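PDB 2HRA: glutamyl-tRNA synthetase, cytoplasmic, which activates glutamate with ATP and transfers it to tRNA(Glu), represented here by its N-terminal GST-fold domain, which interacts with the cofactor Arc1p. Local coordinates for residues A35-A40 / H181-K186; V73-T78 / K95-A100; Q114-L119 / G144-N149; R126-G131 / T169-D174; S154-K159 / N163-Y168. All blocks are in the same frame, centred on the assembly; numbering follows the deposited sequence.

Interaction 1 (A35-A40 / H181-K186); sequences AELIAA and HDFLSK
Phe183 and Leu184, the two residues of helix 180-195 that meet Leu37 of helix 34-46, sit on a turn whose shortest backbone bond runs 2.8 Å from Ser185 N to His181 O. No polar bond joins the two segments; the contact is apolar and mostly buried. Leu37 reaches it with CG anti to the backbone N (chi1 175°), which extends its two methyls to separate neighbours. CD1 approaches the Phe183 ring obliquely, 3.9 Å from CE2 and 4.0 Å from CD2, and CD2 lies more loosely 4.4 Å from Leu184 CB. The CA atoms of Leu37 and Leu184 are 8.9 Å apart, and the side chains bridge the distance. Ile25 of strand 21-26 touches both Leu37 and Leu184, while Ile53 and Leu55 of strand 51-56 add to the same apolar layer. Helix 34-46 links those two parallel strands, a beta-alpha-beta crossover. The last long helix of the chain thus returns to the beginning of the domain and packs against the crossover helix and sheet of the thioredoxin-like half of this GST fold.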
# COMPACT_ATOMS: atom_id res chain seq x y z
N ALA A 35 1.37 -1.30 0.66
CA ALA A 35 1.59 0.07 0.26
C ALA A 35 2.93 0.23 -0.45
O ALA A 35 3.04 0.90 -1.47
CB ALA A 35 1.53 0.98 1.45
N GLU A 36 3.94 -0.41 0.14
CA GLU A 36 5.32 -0.42 -0.31
C GLU A 36 5.40 -1.11 -1.63
O GLU A 36 6.02 -0.60 -2.56
CB GLU A 36 6.22 -1.14 0.71
CG GLU A 36 6.43 -0.39 2.04
CD GLU A 36 5.27 -0.59 3.08
OE1 GLU A 36 4.26 -1.24 2.78
OE2 GLU A 36 5.40 -0.10 4.23
N LEU A 37 4.77 -2.28 -1.74
CA LEU A 37 4.75 -3.00 -3.00
C LEU A 37 4.07 -2.20 -4.12
O LEU A 37 4.56 -2.21 -5.25
CB LEU A 37 4.08 -4.37 -2.85
CG LEU A 37 3.85 -5.23 -4.11
CD1 LEU A 37 5.12 -5.77 -4.75
CD2 LEU A 37 2.94 -6.39 -3.72
N ILE A 38 2.95 -1.53 -3.82
CA ILE A 38 2.22 -0.79 -4.86
C ILE A 38 3.06 0.43 -5.31
O ILE A 38 3.20 0.73 -6.52
CB ILE A 38 0.75 -0.43 -4.36
CG1 ILE A 38 -0.09 -1.70 -4.21
CG2 ILE A 38 0.00 0.45 -5.35
CD1 ILE A 38 -1.43 -1.51 -3.47
N ALA A 39 3.68 1.09 -4.35
CA ALA A 39 4.59 2.20 -4.63
C ALA A 39 5.64 1.81 -5.68
O ALA A 39 5.95 2.59 -6.58
CB ALA A 39 5.26 2.68 -3.34
N ALA A 40 6.23 0.62 -5.48
CA ALA A 40 7.26 0.07 -6.35
C ALA A 40 6.67 -0.27 -7.70
O ALA A 40 7.29 -0.05 -8.70
CB ALA A 40 7.90 -1.18 -5.71
N HIS A 181 -1.78 -8.28 -4.73
CA HIS A 181 -1.95 -9.51 -3.96
C HIS A 181 -1.65 -10.76 -4.80
O HIS A 181 -0.83 -11.59 -4.41
CB HIS A 181 -3.35 -9.61 -3.36
CG HIS A 181 -3.70 -11.00 -2.93
ND1 HIS A 181 -3.25 -11.55 -1.75
CD2 HIS A 181 -4.41 -11.97 -3.55
CE1 HIS A 181 -3.70 -12.79 -1.65
NE2 HIS A 181 -4.40 -13.07 -2.73
N ASP A 182 -2.33 -10.91 -5.93
CA ASP A 182 -2.06 -12.02 -6.87
C ASP A 182 -0.59 -12.09 -7.31
O ASP A 182 -0.01 -13.17 -7.37
CB ASP A 182 -2.95 -11.92 -8.11
CG ASP A 182 -4.40 -12.27 -7.80
OD1 ASP A 182 -5.24 -12.13 -8.72
OD2 ASP A 182 -4.69 -12.71 -6.66
N PHE A 183 0.02 -10.94 -7.60
CA PHE A 183 1.44 -10.90 -7.90
C PHE A 183 2.26 -11.47 -6.76
O PHE A 183 3.18 -12.26 -6.97
CB PHE A 183 1.94 -9.47 -8.15
CG PHE A 183 3.44 -9.37 -8.14
CD1 PHE A 183 4.18 -9.74 -9.27
CD2 PHE A 183 4.13 -8.98 -7.01
CE1 PHE A 183 5.56 -9.69 -9.25
CE2 PHE A 183 5.52 -8.93 -7.00
CZ PHE A 183 6.23 -9.28 -8.12
N LEU A 184 1.95 -11.06 -5.55
CA LEU A 184 2.70 -11.52 -4.40
C LEU A 184 2.51 -13.02 -4.17
O LEU A 184 3.48 -13.75 -3.92
CB LEU A 184 2.29 -10.69 -3.17
CG LEU A 184 3.09 -10.90 -1.91
CD1 LEU A 184 4.58 -10.85 -2.17
CD2 LEU A 184 2.65 -9.84 -0.88
N SER A 185 1.28 -13.49 -4.28
CA SER A 185 0.98 -14.88 -4.00
C SER A 185 1.45 -15.87 -5.08
O SER A 185 1.83 -17.01 -4.75
CB SER A 185 -0.52 -15.05 -3.68
OG SER A 185 -1.30 -15.30 -4.84
N LYS A 186 1.42 -15.46 -6.35
CA LYS A 186 2.03 -16.28 -7.43
C LYS A 186 3.55 -16.32 -7.34
O LYS A 186 4.14 -17.35 -7.58
CB LYS A 186 1.61 -15.77 -8.82
CG LYS A 186 0.13 -16.00 -9.08
CD LYS A 186 -0.44 -15.21 -10.28
CE LYS A 186 -1.98 -15.29 -10.34
NZ LYS A 186 -2.50 -16.66 -10.71

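Interaction 2 (V73-T78 / K95-A100); sequences VFNKIT and KWVNLA
Phe74 and Val97 meet because each turns a branch toward the other helix: the Phe74 ring carbon CG is anti to N (chi1 -174°), and so is Val97 CG1 (chi1 173°). The contact joins the two halves of the GST fold, since helix 73-80 follows the last strand of the small sheet and helix 90-104 is the first helix of the all-helical part. The valine methyls come obliquely at one side of the ring. CG1 lies 3.7 Å from Phe74 CD2, and CG2 is 3.8 Å from Phe74 CE2, so both branches of the valine bear on two neighbouring ring carbons. Over one face of the same ring, displaced toward its rim, stands Thr78 OG1, one helical turn further along. Phe74 also touches Ala35 and Ala39 of helix 34-46 as well as Val140 and Ala141 of helix 137-148, which places its ring among four helices. Asn75 carries the contact toward the partly exposed side. Its amide is turned by a bond from ND2 to Asp72 OD1, three residues earlier, and this leaves the other amide atom facing the valine. That approach is van der Waals only: Asn75 OD1 rests 3.9 Å from Val97 CG1, the methyl that also meets Phe74.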
# COMPACT_ATOMS: atom_id res chain seq x y z
N VAL A 73 9.97 2.51 5.51
CA VAL A 73 10.25 2.02 4.15
C VAL A 73 9.40 2.74 3.07
O VAL A 73 9.94 3.18 2.04
CB VAL A 73 10.03 0.48 4.04
CG1 VAL A 73 10.13 0.03 2.58
CG2 VAL A 73 11.05 -0.30 4.91
N PHE A 74 8.09 2.86 3.30
CA PHE A 74 7.21 3.55 2.36
C PHE A 74 7.79 4.91 2.02
O PHE A 74 8.00 5.24 0.84
CB PHE A 74 5.81 3.74 2.93
CG PHE A 74 4.84 4.34 1.93
CD1 PHE A 74 4.38 3.59 0.87
CD2 PHE A 74 4.40 5.65 2.07
CE1 PHE A 74 3.49 4.13 -0.07
CE2 PHE A 74 3.50 6.19 1.15
CZ PHE A 74 3.05 5.43 0.09
N ASN A 75 8.04 5.72 3.05
CA ASN A 75 8.51 7.07 2.82
C ASN A 75 9.88 7.12 2.14
O ASN A 75 10.19 8.09 1.43
CB ASN A 75 8.58 7.83 4.13
CG ASN A 75 7.21 8.30 4.59
OD1 ASN A 75 6.40 8.79 3.81
ND2 ASN A 75 6.97 8.16 5.89
N LYS A 76 10.70 6.11 2.38
CA LYS A 76 11.97 6.03 1.72
C LYS A 76 11.78 5.76 0.22
O LYS A 76 12.50 6.32 -0.58
CB LYS A 76 12.86 4.98 2.39
CG LYS A 76 13.33 5.40 3.78
CD LYS A 76 14.33 4.44 4.39
CE LYS A 76 15.21 5.13 5.43
NZ LYS A 76 14.52 5.40 6.72
N ILE A 77 10.79 4.96 -0.17
CA ILE A 77 10.56 4.72 -1.61
C ILE A 77 10.14 6.04 -2.28
O ILE A 77 10.63 6.45 -3.35
CB ILE A 77 9.47 3.67 -1.81
CG1 ILE A 77 9.89 2.33 -1.19
CG2 ILE A 77 9.14 3.51 -3.32
CD1 ILE A 77 8.74 1.36 -1.04
N THR A 78 9.27 6.71 -1.56
CA THR A 78 8.55 7.88 -1.97
C THR A 78 9.49 9.08 -2.17
O THR A 78 9.34 9.82 -3.12
CB THR A 78 7.50 8.13 -0.89
OG1 THR A 78 6.24 7.57 -1.33
CG2 THR A 78 7.44 9.55 -0.45
N LYS A 95 0.30 13.62 6.30
CA LYS A 95 -0.84 13.37 7.21
C LYS A 95 -1.58 12.10 6.87
O LYS A 95 -2.04 11.37 7.75
CB LYS A 95 -1.88 14.48 7.12
CG LYS A 95 -1.45 15.86 7.58
CD LYS A 95 -2.65 16.77 7.87
CE LYS A 95 -3.95 16.44 7.04
NZ LYS A 95 -4.95 15.55 7.75
N TRP A 96 -1.75 11.85 5.58
CA TRP A 96 -2.57 10.74 5.16
C TRP A 96 -1.75 9.47 5.14
O TRP A 96 -2.25 8.41 5.42
CB TRP A 96 -3.23 11.04 3.81
CG TRP A 96 -4.27 12.07 3.95
CD1 TRP A 96 -4.17 13.39 3.64
CD2 TRP A 96 -5.59 11.88 4.49
NE1 TRP A 96 -5.34 14.04 3.97
CE2 TRP A 96 -6.23 13.13 4.49
CE3 TRP A 96 -6.29 10.77 4.98
CZ2 TRP A 96 -7.53 13.31 4.96
CZ3 TRP A 96 -7.57 10.95 5.44
CH2 TRP A 96 -8.19 12.20 5.43
N VAL A 97 -0.49 9.57 4.81
CA VAL A 97 0.42 8.44 4.96
C VAL A 97 0.55 8.04 6.42
O VAL A 97 0.56 6.86 6.73
CB VAL A 97 1.78 8.77 4.41
CG1 VAL A 97 2.75 7.63 4.74
CG2 VAL A 97 1.65 8.99 2.89
N ASN A 98 0.64 9.02 7.32
CA ASN A 98 0.62 8.74 8.76
C ASN A 98 -0.64 8.03 9.20
O ASN A 98 -0.59 7.05 9.96
CB ASN A 98 0.77 10.04 9.55
CG ASN A 98 2.17 10.63 9.45
OD1 ASN A 98 3.15 9.92 9.17
ND2 ASN A 98 2.28 11.93 9.69
N LEU A 99 -1.80 8.51 8.75
CA LEU A 99 -3.07 7.85 9.10
C LEU A 99 -3.08 6.39 8.65
O LEU A 99 -3.52 5.50 9.39
CB LEU A 99 -4.27 8.58 8.46
CG LEU A 99 -5.63 7.96 8.87
CD1 LEU A 99 -5.94 8.22 10.34
CD2 LEU A 99 -6.76 8.44 7.98
N ALA A 100 -2.61 6.14 7.43
CA ALA A 100 -2.60 4.79 6.90
C ALA A 100 -1.68 3.89 7.74
O ALA A 100 -2.05 2.80 8.12
CB ALA A 100 -2.13 4.81 5.40

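Interaction 3 (Q114-L119 / G144-N149); sequences QSLETL and GALRSN
Leu146 meets two leucines of helix 109-122, one with each of its methyls. Its CD2 lies 3.8 Å from Leu116 CD2, the two side chains crossing at a slant, while its CD1 meets Leu119 CD2 tip to tip at 4.1 Å. The side chains bridge 9.6 Å between the CA atoms of Leu116 and Leu146. Leu119 points its CG anti to the backbone N (chi1 -177°), extending its methyls toward Leu146. In the next shell, Trp167 of helix 162-172 touches both Leu119 and Leu146, Trp96 of helix 90-104 touches Leu119, and Ile155 and Ile156 of helix 152-158 close on Leu116. Where helix 137-148 runs out, Ser148 turns its hydroxyl back on the chain, with OG donating to Ala145 O at 2.8 Å. All three leucines are buried, and the wholly apolar cluster belongs to the core of the helical bundle that forms the C-terminal subdomain of a GST fold.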
# COMPACT_ATOMS: atom_id res chain seq x y z
N GLN A 114 -13.48 5.20 13.38
CA GLN A 114 -13.25 6.63 13.37
C GLN A 114 -12.36 7.01 12.21
O GLN A 114 -12.58 8.01 11.53
CB GLN A 114 -12.54 7.08 14.65
CG GLN A 114 -13.26 6.86 15.96
CD GLN A 114 -12.38 7.27 17.16
OE1 GLN A 114 -11.73 8.34 17.13
NE2 GLN A 114 -12.32 6.41 18.20
N SER A 115 -11.30 6.24 12.00
CA SER A 115 -10.30 6.60 10.98
C SER A 115 -10.95 6.50 9.59
O SER A 115 -10.73 7.32 8.70
CB SER A 115 -9.05 5.70 11.13
OG SER A 115 -8.53 5.79 12.46
N LEU A 116 -11.76 5.47 9.41
CA LEU A 116 -12.51 5.29 8.18
C LEU A 116 -13.52 6.41 7.94
O LEU A 116 -13.83 6.73 6.79
CB LEU A 116 -13.24 3.92 8.20
CG LEU A 116 -12.39 2.68 7.95
CD1 LEU A 116 -13.15 1.40 8.28
CD2 LEU A 116 -11.87 2.68 6.48
N GLU A 117 -14.03 7.00 9.01
CA GLU A 117 -14.98 8.12 8.88
C GLU A 117 -14.26 9.35 8.39
O GLU A 117 -14.78 10.11 7.56
CB GLU A 117 -15.65 8.42 10.20
CG GLU A 117 -16.68 9.56 10.19
CD GLU A 117 -17.70 9.47 9.06
OE1 GLU A 117 -18.27 8.37 8.91
OE2 GLU A 117 -17.90 10.48 8.32
N THR A 118 -13.07 9.56 8.93
CA THR A 118 -12.24 10.68 8.52
C THR A 118 -11.92 10.62 7.02
O THR A 118 -12.00 11.65 6.31
CB THR A 118 -10.96 10.72 9.35
OG1 THR A 118 -11.32 10.89 10.72
CG2 THR A 118 -10.08 11.89 8.93
N LEU A 119 -11.50 9.45 6.55
CA LEU A 119 -11.19 9.23 5.14
C LEU A 119 -12.45 9.36 4.25
O LEU A 119 -12.43 9.95 3.15
CB LEU A 119 -10.56 7.84 4.97
CG LEU A 119 -10.08 7.38 3.58
CD1 LEU A 119 -9.06 8.40 2.94
CD2 LEU A 119 -9.51 5.94 3.62
N GLY A 144 -3.19 0.45 0.40
CA GLY A 144 -2.37 -0.66 0.92
C GLY A 144 -2.71 -1.02 2.34
O GLY A 144 -2.90 -2.19 2.66
N ALA A 145 -2.83 -0.02 3.20
CA ALA A 145 -3.20 -0.25 4.60
C ALA A 145 -4.53 -1.01 4.68
O ALA A 145 -4.65 -1.99 5.42
CB ALA A 145 -3.27 1.09 5.37
N LEU A 146 -5.54 -0.58 3.93
CA LEU A 146 -6.87 -1.25 4.02
C LEU A 146 -6.86 -2.65 3.40
O LEU A 146 -7.53 -3.58 3.90
CB LEU A 146 -7.99 -0.36 3.42
CG LEU A 146 -8.21 1.00 4.11
CD1 LEU A 146 -9.20 1.85 3.29
CD2 LEU A 146 -8.72 0.85 5.54
N ARG A 147 -6.07 -2.84 2.34
CA ARG A 147 -5.88 -4.16 1.74
C ARG A 147 -5.31 -5.11 2.79
O ARG A 147 -5.68 -6.27 2.84
CB ARG A 147 -4.95 -4.12 0.52
CG ARG A 147 -4.76 -5.45 -0.23
CD ARG A 147 -6.11 -6.07 -0.57
NE ARG A 147 -6.03 -7.38 -1.18
CZ ARG A 147 -6.00 -8.52 -0.52
NH1 ARG A 147 -6.03 -8.56 0.82
NH2 ARG A 147 -5.93 -9.65 -1.19
N SER A 148 -4.41 -4.61 3.62
CA SER A 148 -3.75 -5.46 4.61
C SER A 148 -4.69 -5.79 5.78
O SER A 148 -4.49 -6.78 6.49
CB SER A 148 -2.47 -4.77 5.14
OG SER A 148 -2.77 -3.91 6.25
N ASN A 149 -5.72 -4.97 5.99
CA ASN A 149 -6.58 -5.04 7.19
C ASN A 149 -7.95 -5.61 6.90
O ASN A 149 -8.84 -4.90 6.44
CB ASN A 149 -6.74 -3.65 7.79
CG ASN A 149 -7.35 -3.65 9.15
OD1 ASN A 149 -7.14 -2.71 9.90
ND2 ASN A 149 -8.11 -4.70 9.50

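Interaction 4 (R126-G131 / T169-D174); sequences RTFILG and TLLEMD
Phe128, whose ring meets Leu170 and Leu171, opens a type I turn ending at Gly131, closed by a 3.0 Å bond from Gly131 N to Phe128 O. Facing this loop is the last part of helix 162-172, with the CA atoms of Thr127 and Leu170 8.8 Å apart. Phe128 CE2 has a leucine methyl of each neighbour 3.9 Å away, Leu170 CD2 and Leu171 CD2, both approaching obliquely. Leu170 crosses the aromatic side chain at about a right angle. Thr127 holds CG2 anti to its backbone N (OG1 at chi1 -53°), which sets this methyl over the centre of the Phe128 ring and close against Leu170 CD2, at 3.4 Å. In sequence the loop connects helices 109-122 and 137-148 of the GST-like helical subdomain, and both segments belong to regions that interact with Arc1p. Asp139 of helix 137-148 ties the loop to that helix through a bond between its OD2 and Ile129 N. Past the leucines, Asp174 is the N-cap of the short helix 175-178, its OD1 bonded to Ile176 N.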
# COMPACT_ATOMS: atom_id res chain seq x y z
N ARG A 126 -14.31 14.39 -3.64
CA ARG A 126 -13.03 14.13 -4.26
C ARG A 126 -12.98 12.69 -4.80
O ARG A 126 -13.48 11.79 -4.14
CB ARG A 126 -11.94 14.25 -3.18
CG ARG A 126 -11.73 15.65 -2.69
CD ARG A 126 -10.45 15.80 -1.92
NE ARG A 126 -10.30 17.17 -1.43
CZ ARG A 126 -10.83 17.64 -0.30
NH1 ARG A 126 -11.56 16.87 0.50
NH2 ARG A 126 -10.65 18.91 0.05
N THR A 127 -12.35 12.47 -5.97
CA THR A 127 -12.04 11.10 -6.43
C THR A 127 -10.89 10.49 -5.63
O THR A 127 -10.96 9.33 -5.18
CB THR A 127 -11.66 11.09 -7.90
OG1 THR A 127 -12.68 11.75 -8.63
CG2 THR A 127 -11.53 9.65 -8.42
N PHE A 128 -9.84 11.28 -5.44
CA PHE A 128 -8.66 10.85 -4.71
C PHE A 128 -8.47 11.74 -3.49
O PHE A 128 -9.03 12.81 -3.42
CB PHE A 128 -7.44 10.89 -5.63
CG PHE A 128 -7.58 9.99 -6.80
CD1 PHE A 128 -7.55 10.48 -8.09
CD2 PHE A 128 -7.84 8.65 -6.61
CE1 PHE A 128 -7.73 9.64 -9.16
CE2 PHE A 128 -8.02 7.82 -7.67
CZ PHE A 128 -7.97 8.32 -8.95
N ILE A 129 -7.67 11.28 -2.54
CA ILE A 129 -7.60 11.89 -1.21
C ILE A 129 -7.25 13.36 -1.23
O ILE A 129 -7.85 14.17 -0.51
CB ILE A 129 -6.67 11.09 -0.26
CG1 ILE A 129 -7.39 9.79 0.16
CG2 ILE A 129 -6.31 11.95 0.97
CD1 ILE A 129 -6.49 8.67 0.78
N LEU A 130 -6.31 13.73 -2.10
CA LEU A 130 -5.87 15.10 -2.17
C LEU A 130 -6.50 15.87 -3.30
O LEU A 130 -6.20 17.05 -3.48
CB LEU A 130 -4.34 15.19 -2.23
CG LEU A 130 -3.61 14.66 -1.00
CD1 LEU A 130 -2.12 14.73 -1.25
CD2 LEU A 130 -4.04 15.46 0.26
N GLY A 131 -7.39 15.24 -4.06
CA GLY A 131 -8.25 15.97 -4.97
C GLY A 131 -7.63 16.32 -6.30
O GLY A 131 -8.06 17.27 -6.95
N THR A 169 -12.76 0.55 -4.62
CA THR A 169 -13.11 -0.17 -5.86
C THR A 169 -12.49 0.47 -7.11
O THR A 169 -12.01 -0.25 -7.99
CB THR A 169 -14.61 -0.22 -5.99
OG1 THR A 169 -15.11 -0.86 -4.81
CG2 THR A 169 -15.06 -1.00 -7.23
N LEU A 170 -12.48 1.79 -7.17
CA LEU A 170 -11.86 2.47 -8.29
C LEU A 170 -10.41 2.01 -8.41
O LEU A 170 -10.00 1.46 -9.44
CB LEU A 170 -11.89 3.99 -8.11
CG LEU A 170 -11.25 4.79 -9.25
CD1 LEU A 170 -11.90 4.47 -10.62
CD2 LEU A 170 -11.34 6.25 -8.89
N LEU A 171 -9.66 2.20 -7.33
CA LEU A 171 -8.25 1.83 -7.31
C LEU A 171 -8.02 0.32 -7.51
O LEU A 171 -7.08 -0.07 -8.20
CB LEU A 171 -7.56 2.33 -6.03
CG LEU A 171 -7.38 3.85 -6.00
CD1 LEU A 171 -6.96 4.34 -4.62
CD2 LEU A 171 -6.36 4.32 -7.07
N GLU A 172 -8.90 -0.51 -6.96
CA GLU A 172 -8.80 -1.96 -7.14
C GLU A 172 -8.89 -2.39 -8.62
O GLU A 172 -8.22 -3.33 -9.02
CB GLU A 172 -9.87 -2.67 -6.30
CG GLU A 172 -9.80 -4.18 -6.30
CD GLU A 172 -10.95 -4.79 -5.54
OE1 GLU A 172 -10.70 -5.58 -4.62
OE2 GLU A 172 -12.13 -4.47 -5.86
N MET A 173 -9.68 -1.69 -9.43
CA MET A 173 -9.76 -1.97 -10.87
C MET A 173 -8.47 -1.62 -11.65
O MET A 173 -8.32 -1.98 -12.81
CB MET A 173 -10.94 -1.23 -11.50
CG MET A 173 -12.30 -1.69 -11.03
SD MET A 173 -13.67 -0.75 -11.76
CE MET A 173 -13.25 0.96 -11.38
N ASP A 174 -7.57 -0.89 -11.01
CA ASP A 174 -6.27 -0.56 -11.55
C ASP A 174 -5.34 -1.70 -11.11
O ASP A 174 -5.02 -1.82 -9.93
CB ASP A 174 -5.83 0.78 -10.97
CG ASP A 174 -4.52 1.30 -11.56
OD1 ASP A 174 -3.75 0.49 -12.07
OD2 ASP A 174 -4.26 2.54 -11.47

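Interaction 5 (S154-K159 / N163-Y168); sequences SIIKNK and NVSRWY
Ile156 and Ser165 bring the two helices together at 6.6 Å between their CA atoms, helix 152-158 and helix 162-172 being separated by a three-residue link. Ile156 faces the second helix and divides its branches between two successive residues. With CG1 anti to the carbonyl carbon (chi1 -75°), its longer arm runs across Val164 at about a right angle, CD1 lying 3.7 Å from Val164 CG1. The other branch, CG2, settles against the backbone side of Ser165, 3.8 Å from Ser165 CB. This pair of helices belongs to the helical subdomain of the GST fold, and residues 163-168 lie within a region that interacts with Arc1p. With Ile156 cut back to an alanine, the arm on Val164 CG1 and the methyl on Ser165 CB are both gone, which is likely to leave a gap between the helices. Val164 in turn touches Leu146 of helix 137-148. Three residues further along, Trp167 NE1 bonds to Asp139 OD2, while Val164 N donates to Asp120 OD1 near the start of helix 162-172.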
# COMPACT_ATOMS: atom_id res chain seq x y z
N SER A 154 -16.20 -4.90 6.41
CA SER A 154 -17.50 -4.83 7.04
C SER A 154 -17.80 -3.47 7.65
O SER A 154 -18.95 -3.05 7.66
CB SER A 154 -17.59 -5.91 8.12
OG SER A 154 -16.99 -7.07 7.62
N ILE A 155 -16.79 -2.78 8.14
CA ILE A 155 -17.02 -1.47 8.73
C ILE A 155 -17.47 -0.48 7.68
O ILE A 155 -18.44 0.28 7.87
CB ILE A 155 -15.83 -0.96 9.49
CG1 ILE A 155 -15.58 -1.86 10.70
CG2 ILE A 155 -16.10 0.48 10.00
CD1 ILE A 155 -14.35 -1.50 11.44
N ILE A 156 -16.78 -0.53 6.56
CA ILE A 156 -17.03 0.33 5.44
C ILE A 156 -18.46 0.14 4.96
O ILE A 156 -19.14 1.09 4.60
CB ILE A 156 -16.06 -0.01 4.29
CG1 ILE A 156 -14.67 0.54 4.61
CG2 ILE A 156 -16.60 0.51 2.94
CD1 ILE A 156 -13.58 -0.11 3.78
N LYS A 157 -18.91 -1.10 4.96
CA LYS A 157 -20.27 -1.41 4.54
C LYS A 157 -21.30 -0.97 5.57
O LYS A 157 -22.21 -0.19 5.28
CB LYS A 157 -20.36 -2.89 4.26
CG LYS A 157 -21.77 -3.39 4.12
CD LYS A 157 -21.77 -4.84 3.71
CE LYS A 157 -23.16 -5.39 3.79
NZ LYS A 157 -24.10 -4.62 2.90
N ASN A 158 -21.12 -1.42 6.80
CA ASN A 158 -22.15 -1.30 7.85
C ASN A 158 -22.28 0.14 8.40
O ASN A 158 -23.32 0.52 8.93
CB ASN A 158 -21.84 -2.30 8.95
CG ASN A 158 -22.24 -3.73 8.57
OD1 ASN A 158 -23.30 -3.93 8.00
ND2 ASN A 158 -21.42 -4.70 8.88
N LYS A 159 -21.21 0.93 8.27
CA LYS A 159 -21.22 2.37 8.65
C LYS A 159 -21.29 3.27 7.43
O LYS A 159 -21.13 4.46 7.53
CB LYS A 159 -20.02 2.71 9.55
CG LYS A 159 -20.04 1.90 10.87
CD LYS A 159 -19.27 2.58 11.97
CE LYS A 159 -19.38 1.94 13.32
NZ LYS A 159 -19.08 0.49 13.32
N ASN A 163 -18.02 6.51 0.23
CA ASN A 163 -16.95 7.20 -0.49
C ASN A 163 -15.68 6.38 -0.44
O ASN A 163 -15.00 6.20 -1.45
CB ASN A 163 -16.74 8.57 0.11
CG ASN A 163 -18.01 9.39 0.09
OD1 ASN A 163 -18.73 9.41 -0.91
ND2 ASN A 163 -18.27 10.07 1.18
N VAL A 164 -15.39 5.80 0.72
CA VAL A 164 -14.25 4.88 0.85
C VAL A 164 -14.47 3.67 -0.06
O VAL A 164 -13.59 3.23 -0.78
CB VAL A 164 -14.06 4.41 2.33
CG1 VAL A 164 -12.98 3.30 2.41
CG2 VAL A 164 -13.66 5.61 3.22
N SER A 165 -15.67 3.12 -0.01
CA SER A 165 -16.00 1.96 -0.83
C SER A 165 -15.72 2.22 -2.31
O SER A 165 -15.08 1.42 -2.99
CB SER A 165 -17.47 1.61 -0.63
OG SER A 165 -17.76 0.40 -1.28
N ARG A 166 -16.21 3.35 -2.80
CA ARG A 166 -16.11 3.67 -4.21
C ARG A 166 -14.68 4.00 -4.61
O ARG A 166 -14.19 3.54 -5.65
CB ARG A 166 -17.06 4.81 -4.53
CG ARG A 166 -18.52 4.36 -4.49
CD ARG A 166 -19.49 5.50 -4.69
NE ARG A 166 -20.88 5.02 -4.69
CZ ARG A 166 -21.94 5.73 -4.31
NH1 ARG A 166 -21.79 6.97 -3.88
NH2 ARG A 166 -23.15 5.19 -4.35
N TRP A 167 -13.98 4.73 -3.76
CA TRP A 167 -12.55 4.99 -3.96
C TRP A 167 -11.71 3.71 -3.96
O TRP A 167 -10.79 3.59 -4.76
CB TRP A 167 -12.07 5.98 -2.90
CG TRP A 167 -10.61 6.07 -2.65
CD1 TRP A 167 -9.74 6.94 -3.22
CD2 TRP A 167 -9.86 5.33 -1.67
NE1 TRP A 167 -8.49 6.77 -2.68
CE2 TRP A 167 -8.54 5.79 -1.73
CE3 TRP A 167 -10.20 4.35 -0.73
CZ2 TRP A 167 -7.52 5.27 -0.91
CZ3 TRP A 167 -9.17 3.83 0.10
CH2 TRP A 167 -7.87 4.28 -0.01
N TYR A 168 -12.00 2.78 -3.05
CA TYR A 168 -11.26 1.51 -2.94
C TYR A 168 -11.50 0.65 -4.20
O TYR A 168 -10.56 0.12 -4.80
CB TYR A 168 -11.63 0.76 -1.65
CG TYR A 168 -10.80 -0.49 -1.41
CD1 TYR A 168 -9.70 -0.47 -0.59
CD2 TYR A 168 -11.13 -1.71 -2.03
CE1 TYR A 168 -8.91 -1.61 -0.41
CE2 TYR A 168 -10.36 -2.84 -1.85
CZ TYR A 168 -9.24 -2.78 -1.03
OH TYR A 168 -8.45 -3.89 -0.83

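Interaction 1 spans most of the chain, pairing helix 34-46 with helix 180-195, and the other four fall between its segments. Interaction 2 comes next and touches it where helices 34-46 and 73-80 lie together. Interactions 3 and 4 then interlock, their segments alternating in sequence, and interaction 5 sits within the span of interaction 4, sharing helix 162-172 with it. The centres of 3 and 5 are about 9 Å apart, those of 1 and 5 about 22 Å. Trp96 leads from helix 90-104 to Leu119 and Ile129, tying interaction 2 to 3 and 4. The packing is thus continuous from the sheet to the Arc1p-interacting surface.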